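Local coordinates for protein VirX1 (Cyanophage Syn10, PDB 6QGM) that iodinates diverse substrates as a marine viral halogenase, probably using a flavin cofactor as its tryptophan halogenase relatives do, at residues Gly12-Trp17 with Thr357-Thr362; Asn54-Leu59 with Glu364-Leu369; Thr226-Leu231 with Phe324-Gly329; Met18-Leu23 with Ile32-Asp37; Leu60-Glu65 with Gln174-Lys179. All blocks are in the same frame, centred on the assembly; numbering follows the deposited sequence.

Contact 1. Residues Gly12-Trp17 with Thr357-Thr362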
# COMPACT_ATOMS: atom_id res chain seq x y z
N GLY B 12 32.29 3.85 25.53
CA GLY B 12 32.95 5.10 25.13
C GLY B 12 33.70 4.99 23.81
O GLY B 12 34.85 5.46 23.74
N GLY B 13 33.08 4.38 22.79
CA GLY B 13 33.64 4.39 21.42
C GLY B 13 33.14 5.61 20.69
O GLY B 13 32.76 6.60 21.38
N SER B 14 33.06 5.54 19.36
CA SER B 14 32.27 6.50 18.54
C SER B 14 30.85 6.59 19.11
O SER B 14 30.46 7.69 19.52
CB SER B 14 32.25 6.15 17.07
OG SER B 14 32.22 4.73 16.87
N SER B 15 30.14 5.47 19.20
CA SER B 15 28.72 5.38 19.63
C SER B 15 28.51 6.10 20.96
O SER B 15 27.56 6.90 21.06
CB SER B 15 28.25 3.96 19.68
OG SER B 15 27.86 3.50 18.38
N GLY B 16 29.36 5.84 21.94
CA GLY B 16 29.23 6.42 23.29
C GLY B 16 29.32 7.93 23.23
O GLY B 16 28.42 8.61 23.76
N TRP B 17 30.38 8.44 22.60
CA TRP B 17 30.69 9.89 22.58
C TRP B 17 29.81 10.62 21.57
O TRP B 17 29.49 11.80 21.82
CB TRP B 17 32.17 10.08 22.32
CG TRP B 17 32.99 9.66 23.50
CD1 TRP B 17 33.89 8.65 23.57
CD2 TRP B 17 32.91 10.23 24.81
NE1 TRP B 17 34.41 8.58 24.83
CE2 TRP B 17 33.82 9.52 25.61
CE3 TRP B 17 32.17 11.28 25.38
CZ2 TRP B 17 34.00 9.82 26.96
CZ3 TRP B 17 32.35 11.57 26.71
CH2 TRP B 17 33.25 10.85 27.49
N THR B 357 27.25 1.31 6.05
CA THR B 357 26.04 1.40 6.90
C THR B 357 26.48 1.27 8.38
O THR B 357 25.63 1.51 9.26
CB THR B 357 24.98 0.46 6.30
OG1 THR B 357 23.77 0.52 7.03
CG2 THR B 357 25.44 -0.97 6.15
N GLY B 358 27.77 1.00 8.63
CA GLY B 358 28.40 0.93 9.96
C GLY B 358 27.75 1.85 10.99
O GLY B 358 27.19 1.34 11.95
N LEU B 359 27.80 3.16 10.79
CA LEU B 359 27.34 4.17 11.78
C LEU B 359 25.82 4.39 11.71
O LEU B 359 25.33 5.21 12.53
CB LEU B 359 28.06 5.51 11.53
CG LEU B 359 29.50 5.61 12.05
CD1 LEU B 359 29.94 7.07 12.10
CD2 LEU B 359 29.65 4.98 13.43
N LEU B 360 25.09 3.72 10.81
CA LEU B 360 23.64 3.99 10.58
C LEU B 360 22.85 3.69 11.86
O LEU B 360 22.16 4.56 12.38
CB LEU B 360 23.12 3.12 9.43
CG LEU B 360 21.63 3.31 9.12
CD1 LEU B 360 21.41 4.64 8.41
CD2 LEU B 360 21.12 2.15 8.26
N THR B 361 22.96 2.44 12.30
CA THR B 361 22.43 1.92 13.58
C THR B 361 22.66 2.95 14.70
O THR B 361 21.88 2.95 15.67
CB THR B 361 23.01 0.52 13.82
OG1 THR B 361 22.48 0.02 15.04
CG2 THR B 361 24.53 0.49 13.87
N THR B 362 23.69 3.81 14.58
CA THR B 362 24.12 4.77 15.64
C THR B 362 23.43 6.13 15.47
O THR B 362 22.64 6.46 16.38
CB THR B 362 25.65 4.91 15.70
OG1 THR B 362 26.19 3.59 15.77
CG2 THR B 362 26.13 5.74 16.87
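Ser15, in the first turn of helix 14-26, meets Thr362, in the first turn of helix 360-373, and the two CA atoms lie 6.1 Å apart. The Ser15 side chain is short but touches at both atoms. Ser15 CB rests 3.9 Å from Thr362 CG2. Beyond it, OG sits beside the backbone N (chi1 -83°), which carries the hydroxyl across to Thr362. There Thr362 OG1 donates a hydrogen bond of 3.1 Å to Ser15 OG, while the methyl CG2 of Thr362 flanks the same oxygen. Threonine suits this place because one branch is polar and the other apolar; serine suits the facing one because it is small enough for the two helix starts to come close. Next to this pair, Ser14 OG makes a looser contact with Leu359 CD2 at 4.3 Å.

Gly13 is the N-cap residue of helix 14-26, and Gly13 O accepts Trp17 N at 3.2 Å in the first turn; the glycines here fit a Rossmann-type GxGxxG turn, probably the dinucleotide-binding one. Around the pair, Ser14 leans on Ala169 of helix 169-181, Trp17 packs on the same helix and bonds Glu36 at the end of strand 31-36, and Leu360 faces helix 382-408.

Contact 2. Residues Asn54-Leu59 with Glu364-Leu369; sequences NKFLHL and ENIENL
Two helical backbones run side by side where Lys55 and Phe56 of helix 52-59 face Glu367 and Ile366 of helix 360-373, with Phe56 CA 7.8 Å from Glu367 CA. This is helix-to-helix packing within the tryptophan halogenase fold, with one charged pair and one apolar pair. Lys55 leaves its helix with CG opposite the backbone N (chi1 -175°) and stays extended, so its methylenes cross the Glu367 side chain at about a right angle. Lys55 CD lies 3.2 Å from Glu367 OE1, and Lys55 NZ forms a long, weak salt bridge of 3.5 Å with Glu367 OE2. A lysine fits this partly exposed position, since its aliphatic part can pack while its amine reaches an acid; it also packs on Val482 of the second subunit.

Deeper in, Ile366 CG2 comes to the edge of the Phe56 ring, near its plane, 4.2 Å from Phe56 CE1. Both of these residues also touch Met18 of helix 14-26, a buried setting that calls for apolar side chains. Asn368, next to Glu367 in the chain, bonds back one turn to Glu364: Asn368 ND2 stands 2.9 Å from Glu364 OE2 and meets that oxygen from above the carboxylate plane, 61° out of it.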
# COMPACT_ATOMS: atom_id res chain seq x y z
N ASN B 54 26.24 13.70 7.39
CA ASN B 54 26.30 15.17 7.20
C ASN B 54 25.25 15.83 8.10
O ASN B 54 25.57 16.89 8.71
CB ASN B 54 26.18 15.56 5.72
CG ASN B 54 27.39 15.21 4.88
OD1 ASN B 54 28.41 15.89 4.95
ND2 ASN B 54 27.27 14.17 4.07
N LYS B 55 24.05 15.24 8.22
CA LYS B 55 22.96 15.77 9.09
C LYS B 55 23.45 15.81 10.54
O LYS B 55 23.20 16.83 11.22
CB LYS B 55 21.71 14.88 9.02
CG LYS B 55 20.48 15.36 9.76
CD LYS B 55 19.61 14.22 10.24
CE LYS B 55 18.24 14.72 10.60
NZ LYS B 55 17.23 13.64 10.50
N PHE B 56 24.10 14.74 11.00
CA PHE B 56 24.67 14.63 12.37
C PHE B 56 25.68 15.77 12.55
O PHE B 56 25.56 16.54 13.52
CB PHE B 56 25.29 13.24 12.60
CG PHE B 56 25.85 13.04 13.97
CD1 PHE B 56 25.04 12.64 15.02
CD2 PHE B 56 27.20 13.29 14.24
CE1 PHE B 56 25.55 12.51 16.30
CE2 PHE B 56 27.71 13.13 15.52
CZ PHE B 56 26.89 12.75 16.55
N LEU B 57 26.63 15.88 11.63
CA LEU B 57 27.70 16.92 11.70
C LEU B 57 27.06 18.32 11.76
O LEU B 57 27.49 19.13 12.60
CB LEU B 57 28.63 16.76 10.50
CG LEU B 57 29.54 15.54 10.54
CD1 LEU B 57 30.15 15.28 9.17
CD2 LEU B 57 30.60 15.70 11.63
N HIS B 58 26.06 18.56 10.91
CA HIS B 58 25.36 19.87 10.80
C HIS B 58 24.62 20.17 12.11
O HIS B 58 24.70 21.33 12.57
CB HIS B 58 24.50 19.90 9.52
CG HIS B 58 25.25 20.34 8.30
ND1 HIS B 58 25.38 21.67 7.96
CD2 HIS B 58 25.92 19.65 7.34
CE1 HIS B 58 26.10 21.79 6.86
NE2 HIS B 58 26.43 20.56 6.46
N LEU B 59 23.98 19.16 12.71
CA LEU B 59 23.25 19.28 14.01
C LEU B 59 24.22 19.65 15.13
O LEU B 59 23.77 20.33 16.07
CB LEU B 59 22.55 17.95 14.33
CG LEU B 59 21.24 17.68 13.60
CD1 LEU B 59 20.88 16.21 13.69
CD2 LEU B 59 20.12 18.55 14.15
N GLU B 364 21.11 7.37 13.48
CA GLU B 364 19.64 7.25 13.33
C GLU B 364 19.01 7.16 14.72
O GLU B 364 18.13 7.97 15.03
CB GLU B 364 19.28 6.06 12.44
CG GLU B 364 17.81 5.68 12.46
CD GLU B 364 16.86 6.60 11.71
OE1 GLU B 364 17.32 7.57 11.03
OE2 GLU B 364 15.65 6.33 11.81
N ASN B 365 19.46 6.21 15.54
CA ASN B 365 18.92 6.01 16.91
C ASN B 365 19.19 7.26 17.76
O ASN B 365 18.31 7.61 18.56
CB ASN B 365 19.43 4.72 17.55
CG ASN B 365 18.69 3.51 17.01
OD1 ASN B 365 17.96 3.62 16.03
ND2 ASN B 365 18.86 2.36 17.64
N ILE B 366 20.34 7.92 17.59
CA ILE B 366 20.69 9.14 18.36
C ILE B 366 19.69 10.24 18.00
O ILE B 366 19.11 10.83 18.93
CB ILE B 366 22.15 9.58 18.14
CG1 ILE B 366 23.14 8.57 18.75
CG2 ILE B 366 22.38 10.98 18.68
CD1 ILE B 366 24.58 8.80 18.38
N GLU B 367 19.49 10.49 16.70
CA GLU B 367 18.58 11.56 16.19
C GLU B 367 17.14 11.27 16.61
O GLU B 367 16.46 12.22 17.02
CB GLU B 367 18.78 11.82 14.71
CG GLU B 367 18.36 10.74 13.75
CD GLU B 367 18.86 10.94 12.31
OE1 GLU B 367 19.92 11.61 12.12
OE2 GLU B 367 18.19 10.40 11.37
N ASN B 368 16.72 10.00 16.59
CA ASN B 368 15.36 9.56 17.01
C ASN B 368 15.17 9.72 18.53
O ASN B 368 14.04 10.05 18.97
CB ASN B 368 15.05 8.14 16.54
CG ASN B 368 14.93 8.01 15.04
OD1 ASN B 368 14.92 9.02 14.34
ND2 ASN B 368 14.85 6.79 14.55
N LEU B 369 16.23 9.52 19.31
CA LEU B 369 16.20 9.71 20.78
C LEU B 369 16.12 11.21 21.10
O LEU B 369 15.26 11.58 21.93
CB LEU B 369 17.46 9.09 21.39
CG LEU B 369 17.48 9.05 22.91
CD1 LEU B 369 16.27 8.27 23.42
CD2 LEU B 369 18.80 8.45 23.39

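Contact 3. Residues Thr226-Leu231 with Phe324-Gly329; sequences TGFKSL and FHIDIG
Phe228 holds CG opposite its own carbonyl carbon (chi1 -71°), which sends its ring across to Ile326, Ile328 and Gly329, and Ile326 turns CG2 opposite its backbone N to meet it. The ring is a flat plate laid against residues 326-329. Over one face lie the backbone groups: Asp327 O is 3.4 Å from Phe228 CD2, Gly329 N is 3.3 Å from Phe228 CE1, and Ile328 CA makes a CH-pi contact, 4.0 Å from the ring centroid and 22° off the normal. Gly329 suits this place because, lacking a side chain, it lets the ring lie close to the main chain. Two isoleucine methyls complete the grip: Ile326 CG2 sits at the ring edge, 3.8 Å from Phe228 CE2, and Ile328 CG2 is 3.9 Å from Phe228 CZ. A phenylalanine is apt here, being broad enough to span four residues of the other segment.

The loop behind the ring is held by Thr226, whose OG1 accepts Leu231 N at 3.0 Å and also bonds Asp224. Gly227 makes the turn with a positive phi.

The contact joins the loop after strand 221-224 of one large sheet, which leads on to helix 231-236, to the edge strand 324-327 of the other, paired with strand 252-258. Phe350 meets the Phe228 ring edge-to-face.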
# COMPACT_ATOMS: atom_id res chain seq x y z
N THR B 226 27.84 -0.54 24.22
CA THR B 226 28.87 -1.55 24.56
C THR B 226 29.20 -2.41 23.32
O THR B 226 29.96 -3.40 23.50
CB THR B 226 28.44 -2.40 25.77
OG1 THR B 226 27.31 -3.21 25.43
CG2 THR B 226 28.11 -1.56 26.98
N GLY B 227 28.71 -2.06 22.13
CA GLY B 227 28.99 -2.80 20.88
C GLY B 227 28.41 -4.21 20.90
O GLY B 227 27.36 -4.40 21.55
N PHE B 228 29.08 -5.17 20.25
CA PHE B 228 28.59 -6.56 20.04
C PHE B 228 28.29 -7.24 21.37
O PHE B 228 27.32 -8.01 21.41
CB PHE B 228 29.57 -7.37 19.19
CG PHE B 228 29.64 -6.97 17.74
CD1 PHE B 228 28.48 -6.78 16.98
CD2 PHE B 228 30.87 -6.81 17.12
CE1 PHE B 228 28.57 -6.43 15.64
CE2 PHE B 228 30.94 -6.47 15.78
CZ PHE B 228 29.80 -6.29 15.05
N LYS B 229 29.04 -6.94 22.43
CA LYS B 229 28.73 -7.41 23.81
C LYS B 229 27.23 -7.28 24.06
O LYS B 229 26.62 -8.24 24.58
CB LYS B 229 29.44 -6.56 24.87
CG LYS B 229 30.85 -6.95 25.26
CD LYS B 229 31.28 -6.04 26.37
CE LYS B 229 32.58 -6.43 27.05
NZ LYS B 229 32.93 -5.41 28.07
N SER B 230 26.65 -6.12 23.72
CA SER B 230 25.25 -5.74 24.03
C SER B 230 24.97 -6.08 25.49
O SER B 230 24.01 -6.84 25.74
CB SER B 230 24.26 -6.39 23.08
OG SER B 230 22.97 -5.83 23.25
N LEU B 231 25.78 -5.56 26.41
CA LEU B 231 25.74 -5.93 27.85
C LEU B 231 24.39 -5.56 28.47
O LEU B 231 23.88 -6.36 29.23
CB LEU B 231 26.90 -5.25 28.58
CG LEU B 231 27.04 -5.65 30.04
CD1 LEU B 231 27.42 -7.14 30.14
CD2 LEU B 231 28.04 -4.75 30.77
N PHE B 324 43.10 -8.60 12.99
CA PHE B 324 42.22 -8.75 14.17
C PHE B 324 40.88 -9.34 13.71
O PHE B 324 40.20 -8.67 12.93
CB PHE B 324 42.09 -7.39 14.88
CG PHE B 324 43.36 -6.97 15.60
CD1 PHE B 324 43.95 -7.78 16.57
CD2 PHE B 324 44.05 -5.82 15.21
CE1 PHE B 324 45.13 -7.41 17.19
CE2 PHE B 324 45.23 -5.46 15.83
CZ PHE B 324 45.76 -6.25 16.82
N HIS B 325 40.52 -10.52 14.23
CA HIS B 325 39.25 -11.23 13.95
C HIS B 325 38.14 -10.70 14.85
O HIS B 325 38.35 -10.61 16.05
CB HIS B 325 39.42 -12.74 14.13
CG HIS B 325 40.38 -13.30 13.14
ND1 HIS B 325 41.73 -13.24 13.35
CD2 HIS B 325 40.20 -13.85 11.92
CE1 HIS B 325 42.36 -13.72 12.31
NE2 HIS B 325 41.45 -14.13 11.42
N ILE B 326 37.01 -10.37 14.25
CA ILE B 326 35.82 -9.85 14.96
C ILE B 326 34.68 -10.84 14.71
O ILE B 326 34.52 -11.34 13.56
CB ILE B 326 35.45 -8.43 14.51
CG1 ILE B 326 36.68 -7.55 14.26
CG2 ILE B 326 34.53 -7.81 15.55
CD1 ILE B 326 36.52 -6.59 13.09
N ASP B 327 33.95 -11.12 15.79
CA ASP B 327 32.72 -11.94 15.76
C ASP B 327 31.57 -10.94 15.61
O ASP B 327 31.37 -10.16 16.57
CB ASP B 327 32.69 -12.82 17.01
CG ASP B 327 33.41 -12.18 18.20
OD1 ASP B 327 33.49 -10.92 18.25
OD2 ASP B 327 33.89 -12.94 19.05
N ILE B 328 30.92 -10.93 14.44
CA ILE B 328 29.98 -9.84 14.06
C ILE B 328 28.56 -10.34 14.35
O ILE B 328 28.20 -11.43 13.82
CB ILE B 328 30.15 -9.39 12.60
CG1 ILE B 328 30.03 -10.54 11.60
CG2 ILE B 328 31.45 -8.62 12.45
CD1 ILE B 328 29.53 -10.11 10.23
N GLY B 329 27.81 -9.58 15.17
CA GLY B 329 26.37 -9.76 15.33
C GLY B 329 25.61 -9.28 14.10
O GLY B 329 25.10 -8.15 14.20

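Contact 4. Residues Met18-Leu23 with Ile32-Asp37; sequences MTAAAL and IALIED
Leu23 N bonds Thr19 O at 3.0 Å, a regular turn of helix 14-26 that fixes the Leu23 backbone where Ile32 of strand 31-36 presses on it. The Ile32 side chain reaches up from the sheet to the helix. Its CG1 lies beside the backbone N (chi1 -53°) and the chain continues extended, so CD1 is the atom that arrives. Ile32 CD1 is 3.6 Å from Leu23 CB, equally near Leu23 C, and 4.1 Å from Ala20 O, so it touches the helix backbone as much as a side chain. Two residues along the strand, the alternation of side chains puts Leu34 on the same face. There Leu34 CG stands opposite the backbone N (chi1 -170°) and Leu34 CD1 meets Ala20 CB at 3.9 Å.

The arrangement is the heart of a beta-alpha-beta unit of Rossmann type, in which strand 6-10, helix 14-26 and strand 31-36 follow in order and the two strands lie parallel side by side. Accordingly the helix segment runs nearly antiparallel to the strand, at 171°, with 9.3 Å between their axes. Ala20 is well chosen for the helix face, as its single methyl allows this close approach, while branched Ile32 and Leu34 bridge the remaining distance. On its other flanks the helix is covered by Ile366 and Val370 of helix 360-373, and by Leu176 of helix 169-181, which packs on Met18 and Ala21.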
# COMPACT_ATOMS: atom_id res chain seq x y z
N MET B 18 29.41 9.96 20.49
CA MET B 18 28.44 10.51 19.52
C MET B 18 27.12 10.77 20.26
O MET B 18 26.55 11.86 20.08
CB MET B 18 28.24 9.56 18.33
CG MET B 18 29.36 9.64 17.34
SD MET B 18 29.21 8.43 16.00
CE MET B 18 27.77 9.04 15.13
N THR B 19 26.70 9.83 21.10
CA THR B 19 25.46 9.92 21.94
C THR B 19 25.65 11.03 22.99
O THR B 19 24.78 11.92 23.08
CB THR B 19 25.11 8.56 22.56
OG1 THR B 19 25.07 7.59 21.51
CG2 THR B 19 23.79 8.57 23.28
N ALA B 20 26.76 11.00 23.74
CA ALA B 20 27.06 12.00 24.79
C ALA B 20 27.06 13.42 24.20
O ALA B 20 26.39 14.29 24.78
CB ALA B 20 28.38 11.68 25.47
N ALA B 21 27.76 13.64 23.08
CA ALA B 21 27.90 14.95 22.41
C ALA B 21 26.53 15.46 21.97
O ALA B 21 26.16 16.58 22.38
CB ALA B 21 28.84 14.83 21.23
N ALA B 22 25.80 14.66 21.18
CA ALA B 22 24.44 14.97 20.66
C ALA B 22 23.50 15.36 21.80
O ALA B 22 22.92 16.45 21.74
CB ALA B 22 23.89 13.80 19.89
N LEU B 23 23.38 14.51 22.81
CA LEU B 23 22.48 14.73 23.98
C LEU B 23 22.91 16.00 24.72
O LEU B 23 22.03 16.82 25.04
CB LEU B 23 22.50 13.49 24.89
CG LEU B 23 21.74 12.27 24.34
CD1 LEU B 23 21.71 11.13 25.36
CD2 LEU B 23 20.32 12.62 23.93
N ILE B 32 23.91 14.15 32.10
CA ILE B 32 24.48 13.02 31.31
C ILE B 32 25.76 12.52 31.98
O ILE B 32 26.61 13.37 32.35
CB ILE B 32 24.74 13.44 29.85
CG1 ILE B 32 23.49 14.04 29.21
CG2 ILE B 32 25.30 12.27 29.05
CD1 ILE B 32 23.78 14.80 27.95
N ALA B 33 25.90 11.20 32.11
CA ALA B 33 27.16 10.53 32.50
C ALA B 33 27.50 9.49 31.44
O ALA B 33 26.55 8.90 30.85
CB ALA B 33 27.02 9.91 33.86
N LEU B 34 28.80 9.31 31.15
CA LEU B 34 29.30 8.22 30.27
C LEU B 34 30.28 7.34 31.04
O LEU B 34 31.30 7.87 31.52
CB LEU B 34 29.97 8.80 29.02
CG LEU B 34 30.28 7.76 27.94
CD1 LEU B 34 30.06 8.32 26.56
CD2 LEU B 34 31.69 7.21 28.10
N ILE B 35 29.96 6.05 31.13
CA ILE B 35 30.77 5.00 31.82
C ILE B 35 31.61 4.29 30.76
O ILE B 35 31.03 3.72 29.81
CB ILE B 35 29.85 4.04 32.59
CG1 ILE B 35 29.09 4.76 33.71
CG2 ILE B 35 30.63 2.85 33.12
CD1 ILE B 35 27.73 4.19 33.99
N GLU B 36 32.93 4.35 30.93
CA GLU B 36 33.93 3.82 29.97
C GLU B 36 34.93 3.01 30.80
O GLU B 36 35.27 3.47 31.90
CB GLU B 36 34.49 5.02 29.20
CG GLU B 36 35.84 4.81 28.55
CD GLU B 36 36.40 6.10 27.96
OE1 GLU B 36 35.88 6.53 26.92
OE2 GLU B 36 37.35 6.69 28.54
N ASP B 37 35.31 1.81 30.34
CA ASP B 37 36.28 0.91 31.00
C ASP B 37 37.68 1.30 30.52
O ASP B 37 37.99 1.12 29.35
CB ASP B 37 35.99 -0.55 30.69
CG ASP B 37 36.84 -1.56 31.45
OD1 ASP B 37 38.03 -1.25 31.72
OD2 ASP B 37 36.29 -2.65 31.77

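Contact 5. Residues Leu60-Glu65 with Gln174-Lys179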
# COMPACT_ATOMS: atom_id res chain seq x y z
N LEU B 60 25.49 19.24 15.04
CA LEU B 60 26.53 19.52 16.08
C LEU B 60 27.40 20.71 15.70
O LEU B 60 28.33 21.00 16.48
CB LEU B 60 27.39 18.27 16.29
CG LEU B 60 26.68 17.06 16.90
CD1 LEU B 60 27.69 16.02 17.33
CD2 LEU B 60 25.82 17.46 18.10
N ASP B 61 27.13 21.36 14.54
CA ASP B 61 27.83 22.58 14.04
C ASP B 61 29.30 22.29 13.74
O ASP B 61 30.11 23.23 13.81
CB ASP B 61 27.75 23.73 15.04
CG ASP B 61 26.38 24.39 15.15
OD1 ASP B 61 25.80 24.73 14.09
OD2 ASP B 61 25.94 24.58 16.32
N LEU B 62 29.64 21.05 13.37
CA LEU B 62 31.05 20.62 13.15
C LEU B 62 31.46 21.00 11.73
O LEU B 62 30.88 20.44 10.80
CB LEU B 62 31.14 19.10 13.37
CG LEU B 62 31.09 18.67 14.83
CD1 LEU B 62 30.76 17.19 14.94
CD2 LEU B 62 32.37 18.96 15.57
N LYS B 63 32.44 21.89 11.59
CA LYS B 63 33.05 22.29 10.30
C LYS B 63 34.17 21.29 9.94
O LYS B 63 34.99 20.97 10.83
CB LYS B 63 33.62 23.72 10.37
CG LYS B 63 32.68 24.82 10.83
CD LYS B 63 31.28 24.74 10.27
CE LYS B 63 30.30 25.70 10.93
NZ LYS B 63 28.94 25.12 11.09
N ASP B 64 34.21 20.84 8.67
CA ASP B 64 35.21 19.88 8.13
C ASP B 64 36.63 20.26 8.58
O ASP B 64 37.39 19.37 9.00
CB ASP B 64 35.11 19.83 6.61
CG ASP B 64 33.88 19.10 6.08
OD1 ASP B 64 33.07 18.58 6.89
OD2 ASP B 64 33.73 19.06 4.83
N GLU B 65 36.97 21.55 8.52
CA GLU B 65 38.31 22.11 8.83
C GLU B 65 38.74 21.66 10.23
O GLU B 65 39.93 21.41 10.42
CB GLU B 65 38.29 23.65 8.79
CG GLU B 65 37.92 24.26 7.45
CD GLU B 65 37.43 25.72 7.48
OE1 GLU B 65 37.22 26.30 8.59
OE2 GLU B 65 37.28 26.29 6.38
N GLN B 174 36.89 10.65 20.45
CA GLN B 174 37.82 11.43 21.30
C GLN B 174 37.64 12.92 21.01
O GLN B 174 37.76 13.71 21.96
CB GLN B 174 39.27 10.97 21.09
CG GLN B 174 39.56 9.62 21.71
CD GLN B 174 39.22 9.61 23.18
OE1 GLN B 174 38.16 9.13 23.58
NE2 GLN B 174 40.09 10.16 23.99
N TYR B 175 37.33 13.30 19.77
CA TYR B 175 37.13 14.71 19.39
C TYR B 175 35.83 15.21 20.04
O TYR B 175 35.88 16.24 20.76
CB TYR B 175 37.12 14.87 17.87
CG TYR B 175 37.05 16.31 17.41
CD1 TYR B 175 38.18 17.10 17.34
CD2 TYR B 175 35.84 16.88 17.07
CE1 TYR B 175 38.11 18.42 16.94
CE2 TYR B 175 35.74 18.20 16.66
CZ TYR B 175 36.89 18.96 16.58
OH TYR B 175 36.80 20.26 16.16
N LEU B 176 34.73 14.49 19.81
CA LEU B 176 33.39 14.84 20.36
C LEU B 176 33.49 14.96 21.88
O LEU B 176 32.87 15.86 22.44
CB LEU B 176 32.40 13.75 19.93
CG LEU B 176 32.08 13.71 18.44
CD1 LEU B 176 30.97 12.72 18.16
CD2 LEU B 176 31.69 15.09 17.93
N LYS B 177 34.27 14.09 22.51
CA LYS B 177 34.53 14.06 23.98
C LYS B 177 35.12 15.41 24.43
O LYS B 177 34.51 16.06 25.30
CB LYS B 177 35.48 12.91 24.31
CG LYS B 177 35.82 12.74 25.78
CD LYS B 177 36.74 11.57 26.04
CE LYS B 177 38.17 11.99 26.30
NZ LYS B 177 38.85 10.98 27.12
N GLU B 178 36.27 15.79 23.87
CA GLU B 178 37.08 16.94 24.34
C GLU B 178 36.40 18.27 23.97
O GLU B 178 36.46 19.20 24.80
CB GLU B 178 38.52 16.89 23.85
CG GLU B 178 38.83 16.35 22.46
CD GLU B 178 40.30 15.98 22.29
OE1 GLU B 178 41.15 16.88 22.50
OE2 GLU B 178 40.59 14.77 21.95
N LYS B 179 35.75 18.33 22.80
CA LYS B 179 35.26 19.60 22.19
C LYS B 179 33.79 19.87 22.54
O LYS B 179 33.44 21.05 22.67
CB LYS B 179 35.41 19.59 20.67
CG LYS B 179 36.82 19.42 20.15
CD LYS B 179 37.88 20.35 20.67
CE LYS B 179 39.25 19.70 20.64
NZ LYS B 179 40.35 20.69 20.78
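Leu62 pushes its forked end against helix 169-181, one methyl for each of two successive residues. Leu62 CD1 lies 3.8 Å from Leu176 CD2, and Leu62 CD2 lies 3.6 Å from Tyr175 CE2, so the fork spans the two neighbouring side chains, one methyl on each. Leu62 CD2 reaches the tyrosine at the edge of its ring, in the ring plane, and the two side chains slide past each other in opposite directions. Leu176 in turn is the bump on the helix side: Leu176 CD2 rests in the shallow groove over the touching methyls Leu62 CD1 and Leu60 CD1, the latter at 4.2 Å. Both leucines cross Leu176 at about a right angle, which brings methyl against methyl.

The groove owes its form to the chain turn between the two leucines. Helix 52-59 ends in a Schellman motif, with Asp61 at positive phi (64°) and Leu62 N probably bonded to Leu57 O. Turning the chain out of the helix this way brings Leu60 and Leu62 to face the same helix while Asp61 stays at the surface, where an acid is at home; it forms salt bridges with Lys25 and with Lys478 of the second subunit.

Tyr175 holds its CG opposite the backbone N (chi1 -174°), which swings the ring out so that its edge meets Leu62 CD2. One face of the ring is covered from within its own helix by Lys179 CG, 3.5 Å above the centre, so lysine lends its aliphatic part to the aromatic. Leu176, the more buried neighbour, also packs on Met18 and Ala21 of helix 14-26.

Along the chain from the N terminus, contact 4 closes first and over the shortest span, tying helix 14-26 to the strand that follows it. Contact 5 opens and closes within the long span of contact 2, and contact 3 does so later within the same span. All of contacts 3, 4 and 5 fall within the span of contact 1. Contacts 1 and 2 cross, since their segments alternate, and they meet on helix 360-373, which faces helix 14-26 in one and helix 52-59 in the other. Contacts 2, 4 and 5 touch one another around Met18, Ile366 and Leu176, whereas contact 3 touches none of the others and ties the loop after strand 221-224 to edge strand 324-327.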